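Local coordinates for cytochrome c (Rhodothermus marinus, PDB 3CP5), which binds one heme c through covalent links and probably carries electrons as a small monoheme cytochrome c, at residues E11-E16 and R85-K90; D52-G57 and Q94-M99; R61-R66 and E115-V120; Y71-M76 and Q109-L114. All coordinates share one frame; numbering follows the deposited sequence. Where two conformers were deposited one is given.

Contact 1: E11-E16 and R85-K90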
# COMPACT_ATOMS: atom_id res chain seq x y z
N GLU A 11 -12.29 4.62 2.12
CA GLU A 11 -11.35 5.51 1.45
C GLU A 11 -11.45 6.95 1.93
O GLU A 11 -10.44 7.64 2.06
CB GLU A 11 -11.57 5.43 -0.05
CG GLU A 11 -10.64 6.21 -0.93
CD GLU A 11 -9.24 5.66 -1.11
OE1 GLU A 11 -8.60 6.10 -2.10
OE2 GLU A 11 -8.75 4.80 -0.35
N ALA A 12 -12.64 7.41 2.21
CA ALA A 12 -12.86 8.70 2.85
C ALA A 12 -12.16 8.77 4.19
O ALA A 12 -11.47 9.76 4.47
CB ALA A 12 -14.32 9.02 3.00
N LEU A 13 -12.24 7.74 5.00
CA LEU A 13 -11.54 7.71 6.29
C LEU A 13 -10.03 7.79 6.13
O LEU A 13 -9.31 8.50 6.81
CB LEU A 13 -11.87 6.48 7.11
CG LEU A 13 -11.18 6.40 8.47
CD1 LEU A 13 -11.44 7.68 9.28
CD2 LEU A 13 -11.85 5.23 9.19
N ALA A 14 -9.51 7.01 5.16
CA ALA A 14 -8.07 7.09 4.89
C ALA A 14 -7.64 8.49 4.50
O ALA A 14 -6.57 8.94 4.92
CB ALA A 14 -7.65 6.15 3.80
N ALA A 15 -8.44 9.17 3.70
CA ALA A 15 -8.09 10.54 3.26
C ALA A 15 -8.11 11.47 4.47
O ALA A 15 -7.27 12.35 4.58
CB ALA A 15 -9.00 10.97 2.14
N GLU A 16 -9.02 11.28 5.41
CA GLU A 16 -9.07 12.10 6.60
C GLU A 16 -7.88 11.80 7.52
O GLU A 16 -7.35 12.76 8.09
CB GLU A 16 -10.37 11.81 7.35
CG GLU A 16 -11.55 12.38 6.60
CD GLU A 16 -12.88 12.09 7.25
OE1 GLU A 16 -12.91 11.26 8.17
OE2 GLU A 16 -13.87 12.69 6.81
N ARG A 85 -6.16 4.54 13.74
CA ARG A 85 -7.43 5.19 13.41
C ARG A 85 -8.27 4.53 12.34
O ARG A 85 -9.45 4.88 12.16
CB ARG A 85 -7.08 6.65 13.01
CG ARG A 85 -6.33 7.42 14.08
CD ARG A 85 -6.04 8.88 13.80
NE ARG A 85 -7.12 9.53 13.09
CZ ARG A 85 -7.07 10.72 12.49
NH1 ARG A 85 -5.92 11.37 12.56
NH2 ARG A 85 -8.11 11.25 11.85
N HIS A 86 -7.78 3.54 11.57
CA HIS A 86 -8.53 2.98 10.45
C HIS A 86 -8.98 1.58 10.80
O HIS A 86 -8.15 0.73 11.10
CB HIS A 86 -7.71 2.96 9.17
CG HIS A 86 -8.60 2.83 7.96
ND1 HIS A 86 -9.26 1.67 7.65
CD2 HIS A 86 -8.95 3.79 7.06
CE1 HIS A 86 -9.99 1.90 6.55
NE2 HIS A 86 -9.81 3.17 6.18
N PRO A 87 -10.28 1.29 10.81
CA PRO A 87 -10.77 -0.03 11.24
C PRO A 87 -10.25 -1.22 10.45
O PRO A 87 -10.11 -2.29 11.04
CB PRO A 87 -12.29 0.02 11.04
CG PRO A 87 -12.54 1.24 10.29
CD PRO A 87 -11.39 2.16 10.44
N VAL A 88 -9.94 -1.05 9.17
CA VAL A 88 -9.46 -2.19 8.42
C VAL A 88 -8.06 -2.59 8.87
O VAL A 88 -7.76 -3.77 9.05
CB VAL A 88 -9.47 -1.84 6.94
CG1 VAL A 88 -8.84 -2.93 6.14
CG2 VAL A 88 -10.94 -1.59 6.52
N MET A 89 -7.18 -1.59 9.06
CA MET A 89 -5.82 -1.87 9.56
C MET A 89 -5.86 -2.39 10.99
O MET A 89 -5.08 -3.26 11.38
CB MET A 89 -4.89 -0.65 9.46
CG MET A 89 -4.29 -0.43 8.10
SD MET A 89 -3.09 -1.68 7.63
CE MET A 89 -1.57 -1.24 8.45
N LYS A 90 -6.76 -1.85 11.80
CA LYS A 90 -6.83 -2.38 13.18
C LYS A 90 -7.22 -3.84 13.16
O LYS A 90 -6.64 -4.67 13.88
CB LYS A 90 -7.74 -1.48 14.02
CG LYS A 90 -7.53 -1.57 15.49
CD LYS A 90 -8.47 -0.68 16.31
CE LYS A 90 -8.66 -1.23 17.72
NZ LYS A 90 -9.03 -0.21 18.74

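Contact 2: D52-G57 and Q94-M99. With HEC (heme c), chain C.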
# COMPACT_ATOMS: atom_id res chain seq x y z
N ASP A 52 1.01 -13.47 -3.76
CA ASP A 52 -0.04 -14.47 -3.91
C ASP A 52 -0.32 -15.34 -2.70
O ASP A 52 -1.07 -16.32 -2.80
CB ASP A 52 0.26 -15.32 -5.14
CG ASP A 52 0.33 -14.56 -6.44
OD1 ASP A 52 -0.63 -13.84 -6.76
OD2 ASP A 52 1.29 -14.71 -7.20
N GLU A 53 0.29 -15.01 -1.58
CA GLU A 53 -0.03 -15.74 -0.35
C GLU A 53 0.28 -14.90 0.88
O GLU A 53 1.01 -13.90 0.80
CB GLU A 53 0.72 -17.07 -0.32
CG GLU A 53 2.21 -16.90 -0.23
CD GLU A 53 3.03 -18.16 -0.24
OE1 GLU A 53 2.46 -19.25 -0.45
OE2 GLU A 53 4.28 -18.08 -0.08
N ARG A 54 -0.30 -15.31 1.99
CA ARG A 54 0.01 -14.69 3.26
C ARG A 54 1.45 -15.00 3.63
O ARG A 54 2.00 -16.06 3.28
CB ARG A 54 -0.86 -15.24 4.39
CG ARG A 54 -2.32 -15.17 4.11
CD ARG A 54 -3.19 -15.55 5.30
NE ARG A 54 -4.34 -14.65 5.21
CZ ARG A 54 -5.62 -14.90 5.04
NH1 ARG A 54 -6.07 -16.14 4.94
NH2 ARG A 54 -6.48 -13.88 4.99
N PHE A 55 2.06 -14.08 4.34
CA PHE A 55 3.40 -14.25 4.89
C PHE A 55 3.47 -13.61 6.28
O PHE A 55 2.69 -13.99 7.13
CB PHE A 55 4.42 -13.68 3.88
CG PHE A 55 5.85 -14.06 4.14
CD1 PHE A 55 6.20 -15.42 4.24
CD2 PHE A 55 6.86 -13.14 4.29
CE1 PHE A 55 7.50 -15.81 4.50
CE2 PHE A 55 8.15 -13.55 4.61
CZ PHE A 55 8.47 -14.86 4.71
N ILE A 56 4.31 -12.64 6.54
CA ILE A 56 4.23 -11.91 7.80
C ILE A 56 3.03 -10.99 7.76
O ILE A 56 2.33 -10.85 8.76
CB ILE A 56 5.54 -11.17 8.11
CG1 ILE A 56 6.67 -12.18 8.36
CG2 ILE A 56 5.38 -10.17 9.25
CD1 ILE A 56 8.08 -11.63 8.34
N GLY A 57 2.78 -10.41 6.60
CA GLY A 57 1.57 -9.64 6.37
C GLY A 57 0.72 -10.26 5.27
O GLY A 57 1.09 -11.30 4.68
N GLN A 94 -5.05 -7.35 14.54
CA GLN A 94 -5.57 -8.44 15.35
C GLN A 94 -5.30 -9.76 14.64
O GLN A 94 -4.96 -10.78 15.28
CB GLN A 94 -7.08 -8.21 15.56
CG GLN A 94 -7.81 -9.34 16.25
CD GLN A 94 -9.31 -9.03 16.31
OE1 GLN A 94 -9.95 -8.95 15.27
NE2 GLN A 94 -9.75 -8.82 17.53
N GLU A 95 -5.47 -9.83 13.33
CA GLU A 95 -5.21 -11.08 12.62
C GLU A 95 -3.76 -11.48 12.52
O GLU A 95 -3.47 -12.68 12.63
CB GLU A 95 -5.81 -10.96 11.21
CG GLU A 95 -5.71 -12.17 10.34
CD GLU A 95 -6.38 -12.06 8.98
OE1 GLU A 95 -7.12 -11.07 8.78
OE2 GLU A 95 -6.19 -12.95 8.13
N TYR A 96 -2.86 -10.55 12.25
CA TYR A 96 -1.50 -10.84 11.89
C TYR A 96 -0.55 -10.73 13.04
O TYR A 96 0.52 -11.35 13.01
CB TYR A 96 -1.05 -9.94 10.73
CG TYR A 96 -1.62 -10.51 9.44
CD1 TYR A 96 -0.97 -11.47 8.69
CD2 TYR A 96 -2.86 -10.11 8.97
CE1 TYR A 96 -1.52 -11.98 7.53
CE2 TYR A 96 -3.40 -10.64 7.79
CZ TYR A 96 -2.73 -11.59 7.05
OH TYR A 96 -3.25 -12.13 5.90
N GLY A 97 -0.90 -9.94 14.04
CA GLY A 97 -0.15 -9.86 15.29
C GLY A 97 0.98 -8.87 15.28
O GLY A 97 1.14 -7.92 16.06
N THR A 98 1.89 -9.02 14.35
CA THR A 98 2.95 -8.00 14.22
C THR A 98 2.43 -6.74 13.55
O THR A 98 1.37 -6.71 12.93
CB THR A 98 4.09 -8.65 13.45
OG1 THR A 98 3.64 -8.90 12.14
CG2 THR A 98 4.50 -9.93 14.16
N MET A 99 3.22 -5.65 13.68
CA MET A 99 2.81 -4.36 13.14
C MET A 99 3.76 -3.90 12.04
O MET A 99 4.97 -4.08 12.05
CB MET A 99 2.71 -3.32 14.25
CG MET A 99 1.72 -3.63 15.38
SD MET A 99 1.42 -2.22 16.42
CE MET A 99 3.06 -1.75 16.95
FE HEC C . 2.63 -4.02 4.99
CHA HEC C . -0.60 -4.56 5.95
CHB HEC C . 1.56 -2.56 2.10
CHC HEC C . 5.88 -3.20 4.24
CHD HEC C . 3.72 -5.97 7.53
NA HEC C . 0.85 -3.67 4.19
C1A HEC C . -0.41 -3.90 4.75
C2A HEC C . -1.42 -3.33 3.89
C3A HEC C . -0.83 -2.80 2.81
C4A HEC C . 0.60 -2.99 3.02
CMA HEC C . -1.48 -2.11 1.60
CAA HEC C . -2.95 -3.46 4.07
CBA HEC C . -3.54 -4.67 3.34
CGA HEC C . -5.05 -4.68 3.31
O1A HEC C . -5.62 -5.76 2.95
O2A HEC C . -5.67 -3.62 3.59
NB HEC C . 3.56 -3.13 3.46
C1B HEC C . 2.94 -2.70 2.30
C2B HEC C . 3.93 -2.16 1.41
C3B HEC C . 5.15 -2.25 2.01
C4B HEC C . 4.91 -2.86 3.30
CMB HEC C . 3.57 -1.61 0.00
CAB HEC C . 6.49 -1.65 1.53
CBB HEC C . 6.46 -0.26 1.31
NC HEC C . 4.43 -4.43 5.77
C1C HEC C . 5.68 -3.98 5.36
C2C HEC C . 6.72 -4.52 6.21
C3C HEC C . 6.14 -5.30 7.13
C4C HEC C . 4.72 -5.30 6.83
CMC HEC C . 8.20 -4.38 5.87
CAC HEC C . 6.80 -6.30 8.12
CBC HEC C . 7.71 -5.68 9.02
ND HEC C . 1.72 -5.04 6.44
C1D HEC C . 2.36 -5.82 7.41
C2D HEC C . 1.35 -6.44 8.27
C3D HEC C . 0.17 -5.95 7.88
C4D HEC C . 0.40 -5.15 6.70
CMD HEC C . 1.76 -7.36 9.45
CAD HEC C . -1.23 -6.14 8.51
CBD HEC C . -1.51 -4.98 9.50
CGD HEC C . -0.50 -5.01 10.62
O1D HEC C . 0.27 -4.02 10.79
O2D HEC C . -0.50 -6.09 11.33
O HOH W 1 2.77 -11.34 11.33

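Contact 3: R61-R66 and E115-V120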
# COMPACT_ATOMS: atom_id res chain seq x y z
N ARG A 61 -1.20 -8.92 -4.20
CA ARG A 61 -1.42 -8.78 -5.61
C ARG A 61 -2.74 -8.05 -5.95
O ARG A 61 -2.78 -7.25 -6.88
CB ARG A 61 -1.45 -10.10 -6.40
CG ARG A 61 -1.45 -9.79 -7.93
CD ARG A 61 -1.53 -11.07 -8.71
NE ARG A 61 -0.32 -11.85 -8.60
CZ ARG A 61 0.79 -11.61 -9.29
NH1 ARG A 61 0.91 -10.62 -10.14
NH2 ARG A 61 1.85 -12.41 -9.12
N ASP A 62 -3.78 -8.37 -5.17
CA ASP A 62 -5.05 -7.74 -5.49
C ASP A 62 -5.38 -6.60 -4.56
O ASP A 62 -6.55 -6.17 -4.56
CB ASP A 62 -6.16 -8.79 -5.59
CG ASP A 62 -6.00 -9.56 -6.91
OD1 ASP A 62 -5.45 -9.21 -7.98
OD2 ASP A 62 -6.48 -10.71 -6.86
N VAL A 63 -4.43 -6.00 -3.87
CA VAL A 63 -4.78 -4.91 -2.92
C VAL A 63 -5.40 -3.71 -3.61
O VAL A 63 -6.30 -3.09 -3.03
CB VAL A 63 -3.58 -4.53 -2.05
CG1 VAL A 63 -2.52 -3.73 -2.77
CG2 VAL A 63 -4.09 -3.79 -0.82
N THR A 64 -4.98 -3.37 -4.84
CA THR A 64 -5.62 -2.27 -5.57
C THR A 64 -7.03 -2.60 -6.08
O THR A 64 -7.73 -1.66 -6.51
CB THR A 64 -4.76 -1.76 -6.73
OG1 THR A 64 -4.53 -2.82 -7.69
CG2 THR A 64 -3.45 -1.20 -6.18
N LYS A 65 -7.47 -3.86 -6.02
CA LYS A 65 -8.81 -4.24 -6.38
C LYS A 65 -9.73 -4.23 -5.18
O LYS A 65 -10.94 -4.17 -5.29
CB LYS A 65 -8.87 -5.65 -7.01
CG LYS A 65 -8.07 -5.76 -8.30
CD LYS A 65 -8.23 -7.13 -8.87
CE LYS A 65 -7.56 -7.27 -10.21
NZ LYS A 65 -8.39 -8.19 -11.07
N ARG A 66 -9.16 -4.30 -4.00
CA ARG A 66 -9.86 -4.39 -2.72
C ARG A 66 -9.92 -3.07 -1.94
O ARG A 66 -10.85 -2.88 -1.12
CB ARG A 66 -9.23 -5.49 -1.86
CG ARG A 66 -9.44 -6.88 -2.50
CD ARG A 66 -8.68 -8.00 -1.83
NE ARG A 66 -8.78 -9.24 -2.63
CZ ARG A 66 -9.72 -10.16 -2.46
NH1 ARG A 66 -10.69 -10.07 -1.55
NH2 ARG A 66 -9.74 -11.24 -3.23
N GLU A 115 2.04 2.27 -8.23
CA GLU A 115 2.06 1.98 -9.65
C GLU A 115 2.43 0.51 -9.92
O GLU A 115 1.80 -0.17 -10.77
CB GLU A 115 2.97 2.92 -10.44
CG GLU A 115 2.55 3.00 -11.88
CD GLU A 115 1.37 3.87 -12.21
OE1 GLU A 115 1.26 4.27 -13.39
OE2 GLU A 115 0.57 4.17 -11.30
N TYR A 116 3.43 0.01 -9.21
CA TYR A 116 3.78 -1.40 -9.27
C TYR A 116 2.63 -2.30 -8.85
O TYR A 116 2.30 -3.30 -9.50
CB TYR A 116 5.02 -1.67 -8.44
CG TYR A 116 5.36 -3.15 -8.29
CD1 TYR A 116 5.73 -3.90 -9.38
CD2 TYR A 116 5.33 -3.81 -7.09
CE1 TYR A 116 6.06 -5.26 -9.26
CE2 TYR A 116 5.63 -5.13 -6.94
CZ TYR A 116 6.01 -5.87 -8.03
OH TYR A 116 6.30 -7.19 -7.92
N LEU A 117 1.95 -1.96 -7.77
CA LEU A 117 0.78 -2.71 -7.31
C LEU A 117 -0.36 -2.71 -8.32
O LEU A 117 -1.03 -3.71 -8.53
CB LEU A 117 0.35 -2.25 -5.92
CG LEU A 117 1.33 -2.53 -4.78
CD1 LEU A 117 0.91 -1.80 -3.53
CD2 LEU A 117 1.44 -4.01 -4.48
N ARG A 118 -0.61 -1.62 -9.04
CA ARG A 118 -1.57 -1.58 -10.15
C ARG A 118 -1.14 -2.54 -11.25
O ARG A 118 -1.96 -3.26 -11.83
CB ARG A 118 -1.70 -0.16 -10.71
CG ARG A 118 -2.26 0.86 -9.72
CD ARG A 118 -2.28 2.28 -10.30
NE ARG A 118 -3.21 2.47 -11.40
CZ ARG A 118 -3.11 3.17 -12.50
NH1 ARG A 118 -2.04 3.88 -12.84
NH2 ARG A 118 -4.09 3.24 -13.38
N GLN A 119 0.16 -2.60 -11.54
CA GLN A 119 0.67 -3.48 -12.55
C GLN A 119 0.54 -4.96 -12.21
O GLN A 119 0.11 -5.76 -13.05
CB GLN A 119 2.14 -3.17 -12.84
CG GLN A 119 2.72 -4.01 -14.01
CD GLN A 119 2.06 -3.67 -15.32
OE1 GLN A 119 2.14 -2.53 -15.79
NE2 GLN A 119 1.43 -4.65 -15.95
N VAL A 120 0.88 -5.37 -11.01
CA VAL A 120 0.77 -6.77 -10.67
C VAL A 120 -0.67 -7.24 -10.61
O VAL A 120 -0.92 -8.41 -10.90
CB VAL A 120 1.53 -7.13 -9.37
CG1 VAL A 120 3.01 -6.80 -9.47
CG2 VAL A 120 0.97 -6.43 -8.16
O HOH W 2 -2.76 -4.55 -6.44

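Contact 4: Y71-M76 and Q109-L114. With HEC (heme c), chain C.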
# COMPACT_ATOMS: atom_id res chain seq x y z
N TYR A 71 -5.96 4.95 0.71
CA TYR A 71 -5.66 3.98 1.76
C TYR A 71 -4.31 3.35 1.59
O TYR A 71 -3.55 3.25 2.53
CB TYR A 71 -6.77 2.92 1.81
CG TYR A 71 -6.55 1.76 2.76
CD1 TYR A 71 -7.00 1.79 4.07
CD2 TYR A 71 -5.88 0.61 2.35
CE1 TYR A 71 -6.77 0.70 4.90
CE2 TYR A 71 -5.66 -0.48 3.15
CZ TYR A 71 -6.12 -0.43 4.44
OH TYR A 71 -5.90 -1.51 5.27
N ILE A 72 -4.01 2.84 0.40
CA ILE A 72 -2.75 2.13 0.23
C ILE A 72 -1.56 3.06 0.44
O ILE A 72 -0.60 2.67 1.09
CB ILE A 72 -2.72 1.49 -1.16
CG1 ILE A 72 -3.80 0.40 -1.30
CG2 ILE A 72 -1.35 0.91 -1.49
CD1 ILE A 72 -4.07 -0.01 -2.74
N MET A 73 -1.60 4.30 -0.08
CA MET A 73 -0.53 5.27 0.14
C MET A 73 -0.34 5.57 1.61
O MET A 73 0.80 5.63 2.10
CB MET A 73 -0.84 6.59 -0.60
CG MET A 73 -0.87 6.44 -2.11
SD MET A 73 0.81 6.40 -2.76
CE MET A 73 1.28 8.11 -2.56
N ASN A 74 -1.43 5.75 2.36
CA ASN A 74 -1.27 6.13 3.78
C ASN A 74 -0.86 4.98 4.69
O ASN A 74 -0.24 5.20 5.72
CB ASN A 74 -2.56 6.82 4.24
CG ASN A 74 -2.66 8.22 3.68
OD1 ASN A 74 -1.68 8.82 3.23
ND2 ASN A 74 -3.82 8.81 3.65
N VAL A 75 -1.18 3.74 4.33
CA VAL A 75 -0.62 2.58 5.04
C VAL A 75 0.90 2.58 4.89
O VAL A 75 1.63 2.37 5.86
CB VAL A 75 -1.24 1.25 4.54
CG1 VAL A 75 -0.43 0.08 5.07
CG2 VAL A 75 -2.70 1.11 4.97
N MET A 76 1.42 2.84 3.67
CA MET A 76 2.86 2.93 3.46
C MET A 76 3.54 4.08 4.18
O MET A 76 4.64 3.91 4.77
CB MET A 76 3.18 3.04 1.93
CG MET A 76 2.98 1.76 1.14
SD MET A 76 3.66 2.03 -0.53
CE MET A 76 2.19 2.34 -1.49
N GLN A 109 8.19 7.79 -3.50
CA GLN A 109 8.48 6.37 -3.40
C GLN A 109 7.19 5.59 -3.27
O GLN A 109 7.00 4.58 -3.94
CB GLN A 109 9.37 6.04 -2.21
CG GLN A 109 10.81 6.55 -2.37
CD GLN A 109 11.50 6.36 -1.03
OE1 GLN A 109 11.11 7.00 -0.05
NE2 GLN A 109 12.48 5.44 -0.95
N ALA A 110 6.29 6.06 -2.39
CA ALA A 110 5.04 5.33 -2.19
C ALA A 110 4.21 5.35 -3.48
O ALA A 110 3.57 4.35 -3.85
CB ALA A 110 4.26 5.94 -1.02
N ARG A 111 4.21 6.47 -4.22
CA ARG A 111 3.42 6.53 -5.46
C ARG A 111 3.96 5.57 -6.51
O ARG A 111 3.20 4.96 -7.28
CB ARG A 111 3.40 7.98 -5.91
CG ARG A 111 2.62 8.23 -7.20
CD ARG A 111 1.14 7.83 -7.02
NE ARG A 111 0.39 7.90 -8.27
CZ ARG A 111 0.33 6.92 -9.19
NH1 ARG A 111 0.95 5.76 -9.07
NH2 ARG A 111 -0.40 7.14 -10.27
N ALA A 112 5.29 5.37 -6.57
CA ALA A 112 5.89 4.37 -7.46
C ALA A 112 5.49 2.96 -7.09
O ALA A 112 5.12 2.14 -7.92
CB ALA A 112 7.42 4.55 -7.48
N ILE A 113 5.53 2.64 -5.78
CA ILE A 113 5.09 1.34 -5.30
C ILE A 113 3.63 1.12 -5.65
O ILE A 113 3.24 0.03 -6.10
CB ILE A 113 5.39 1.15 -3.79
CG1 ILE A 113 6.90 1.18 -3.53
CG2 ILE A 113 4.77 -0.12 -3.27
CD1 ILE A 113 7.29 1.21 -2.08
N LEU A 114 2.78 2.15 -5.52
CA LEU A 114 1.37 2.01 -5.90
C LEU A 114 1.23 1.68 -7.39
O LEU A 114 0.45 0.79 -7.73
CB LEU A 114 0.61 3.30 -5.59
CG LEU A 114 -0.85 3.37 -6.01
CD1 LEU A 114 -1.67 2.33 -5.27
CD2 LEU A 114 -1.48 4.72 -5.91
FE HEC C . 2.63 -4.02 4.99
CHA HEC C . -0.60 -4.56 5.95
CHB HEC C . 1.56 -2.56 2.10
CHC HEC C . 5.88 -3.20 4.24
CHD HEC C . 3.72 -5.97 7.53
NA HEC C . 0.85 -3.67 4.19
C1A HEC C . -0.41 -3.90 4.75
C2A HEC C . -1.42 -3.33 3.89
C3A HEC C . -0.83 -2.80 2.81
C4A HEC C . 0.60 -2.99 3.02
CMA HEC C . -1.48 -2.11 1.60
CAA HEC C . -2.95 -3.46 4.07
CBA HEC C . -3.54 -4.67 3.34
CGA HEC C . -5.05 -4.68 3.31
O1A HEC C . -5.62 -5.76 2.95
O2A HEC C . -5.67 -3.62 3.59
NB HEC C . 3.56 -3.13 3.46
C1B HEC C . 2.94 -2.70 2.30
C2B HEC C . 3.93 -2.16 1.41
C3B HEC C . 5.15 -2.25 2.01
C4B HEC C . 4.91 -2.86 3.30
CMB HEC C . 3.57 -1.61 0.00
CAB HEC C . 6.49 -1.65 1.53
CBB HEC C . 6.46 -0.26 1.31
NC HEC C . 4.43 -4.43 5.77
C1C HEC C . 5.68 -3.98 5.36
C2C HEC C . 6.72 -4.52 6.21
C3C HEC C . 6.14 -5.30 7.13
C4C HEC C . 4.72 -5.30 6.83
CMC HEC C . 8.20 -4.38 5.87
CAC HEC C . 6.80 -6.30 8.12
CBC HEC C . 7.71 -5.68 9.02
ND HEC C . 1.72 -5.04 6.44
C1D HEC C . 2.36 -5.82 7.41
C2D HEC C . 1.35 -6.44 8.27
C3D HEC C . 0.17 -5.95 7.88
C4D HEC C . 0.40 -5.15 6.70
CMD HEC C . 1.76 -7.36 9.45
CAD HEC C . -1.23 -6.14 8.51
CBD HEC C . -1.51 -4.98 9.50
CGD HEC C . -0.50 -5.01 10.62
O1D HEC C . 0.27 -4.02 10.79
O2D HEC C . -0.50 -6.09 11.33

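Contact 1: E11-E16 and R85-K90
L13 of helix 10-17 lies against H86 and P87, where helix 87-96 of an all-helical cytochrome c fold begins. H86 is the N-cap of that helix. Its ND1 accepts the backbone N-H of V88 at 3.2 Å, and V88 N lies close to the ring plane.

The L13 side chain can be followed outward. CB already touches the imidazole, 4.0 Å from H86 CD2. In the conformer described, one of two deposited, CG stands anti to the backbone N (chi1 -179°) and comes to 3.7 Å from H86 CD2. In this conformer the methyl CD2 then passes over one face of the ring, near its rim, as a CH-pi contact 4.2 Å from the ring centroid. L13 and H86 lie alongside, with their tips pointing opposite ways. The same methyl meets P87 tip to tip, but the 3.3 Å from L13 CD2 to P87 CD is doubtful.

The imidazole is held on both nitrogens. NE2 bonds to P10 O, just before 11-16, so it should carry the proton. ND1 serves as acceptor, which is consistent with a neutral ring. Y71, a heme-binding residue, meets this ring edge-to-face. E11 and A14 bond to helix 69-77 through Y71 N and N74 ND2, so the N-terminal helix is tied both to the cap and to a heme-lining helix.

Solvent-exposed E16 and R85 form the outer margin, with no hydrogen bond between them. At the edge of the imidazole, near its plane, A14 N stands 3.8 Å from H86 CD2.

Contact 2: D52-G57 and Q94-M99
The Y96 ring packs on the backbone of I56 and G57 beside a heme propionate. This is the tight part of the contact. Y96 CG is anti to the carbonyl carbon (chi1 -79°), and the ring lies against both residues. Y96 CD1 lies 3.4 Å from I56 O. One ring atom further out, CE1 is 3.6 Å from G57 C. G57 in turn lies against the porphyrin, its CA 3.7 Å from C2D of the heme. The tyrosine thus covers a piece of loop that itself lines the heme pocket. T98 O comes within 2.5 Å of the heme oxygen O2D, so the propionate probably holds a proton there.

At the ring tip the contact becomes polar. R54 NE donates to Y96 OH at 2.8 Å, with an N-H...O angle of 159°. The hydroxyl sits at the edge of the guanidinium, close to its plane, while ring and guanidinium planes are turned 52° apart.

The solvent side is looser. E95 OE2 lies over one face of the same guanidinium, 3.3 Å from R54 NH2. This salt bridge is electrostatic, with the oxygen well off the guanidinium plane. Beside T98, I56 CG2 meets T98 OG1 at 3.6 Å, and a water adds a bridge. It donates to I56 O and Y96 O and accepts from T98 OG1.

The contact is a surface seam in a fold without strands. It joins the loop between helices 31-44 and 63-66, just after the heme-binding C45, C48 and H49, to the C-terminal end of helix 87-96, where the chain leads to the axial ligand M100.

Contact 3: R61-R66 and E115-V120
R61 and V120 bring the two backbones to 5.9 Å between CA atoms, and T64 and R118 stand nearly as close. Segment 61-66 turns from a loop into the short helix 63-66, while 115-120 belongs to the long helix 107-123. Much of the backbone link runs through one water. It donates to R61 O and to L117 O, the latter at 2.8 Å, and accepts from T64 N.

R61 provides the direct hydrogen bond. Its CG already lies 3.3 Å from V120 O. The chain bends at chi3 (-70°), which turns NE aside. NH1 then donates to the same oxygen, V120 O, at 3.0 Å. The bond is fairly straight, at 161°. V120 O sits in the guanidinium plane, although the donor is tilted from the carbonyl plane by 31°. NE makes a salt bridge to D52, so the guanidinium is fixed from two directions.

Helix 107-123 is the C-terminal helix of the cytochrome c fold, and here the short helix beside the heme packs on it. V63 CG1 meets L117 CD1 at 4.0 Å, and V63 also touches the heme. T64 turns CG2 onto L117 CB, again at 4.0 Å. I72 of helix 69-77 touches V63, T64 and L117. Within helix 107-123, R118 NH1 makes a salt bridge to E115 OE2 from above the carboxylate plane, and R111 is a second partner of that oxygen.

Contact 4: Y71-M76 and Q109-L114
M73 and A110 mark the nearest backbone approach, 6.0 Å between CA atoms, where helix segments 71-76 and 109-114 cross at 131° with their axes 9.6 Å apart. Small A110 takes two methionines: its CB touches the sulfur of M76 and, in the conformer described, that of M73.

M76 has SD anti to CA (chi2 -171°) and bends at chi3 (-101°), which puts CE 3.4 Å from A110 O. Its SD rests 3.7 Å from I113 CG2. M73 curls at chi2 and chi3, and its CE reaches R111 CB; the SD and CE contacts of M73 are both doubtful, because it has two deposited conformers. Further along, I72 and L114 cross at about a right angle, with I72 CG2 4.1 Å from L114 CD1.

This buried crossing joins helix 69-77 to the C-terminal helix of the cytochrome c fold, and M76 and I113 also line the heme pocket. M76 CG packs 3.6 Å from the heme methyl CMB. I113 CD1 lies 3.8 Å from heme CBB, near the covalently bound C45. V75 covers the porphyrin at C3A and touches the axial ligand M100. On the far flank of its helix, Y71 OH donates to the propionate oxygen O2A at 2.7 Å.

The four contacts surround one heme in an all-helical fold. Along the chain 11-16 comes first, then 52-57, 61-66 and 71-76. Their partners follow in the order 85-90, 94-99, 109-114 and 115-120, so contact 4 falls within the span of contact 3. These two share helix 107-123, have centres 11 Å apart and pack together around I72. Contacts 1 and 2 use the start and end of helix 87-96, with centres 18 Å apart. Contact 1 is hydrogen-bonded to contact 4, and a salt bridge joins contacts 2 and 3. Contacts 2 and 4 do not touch. All four have residues at the heme, so the helices pack around one cofactor.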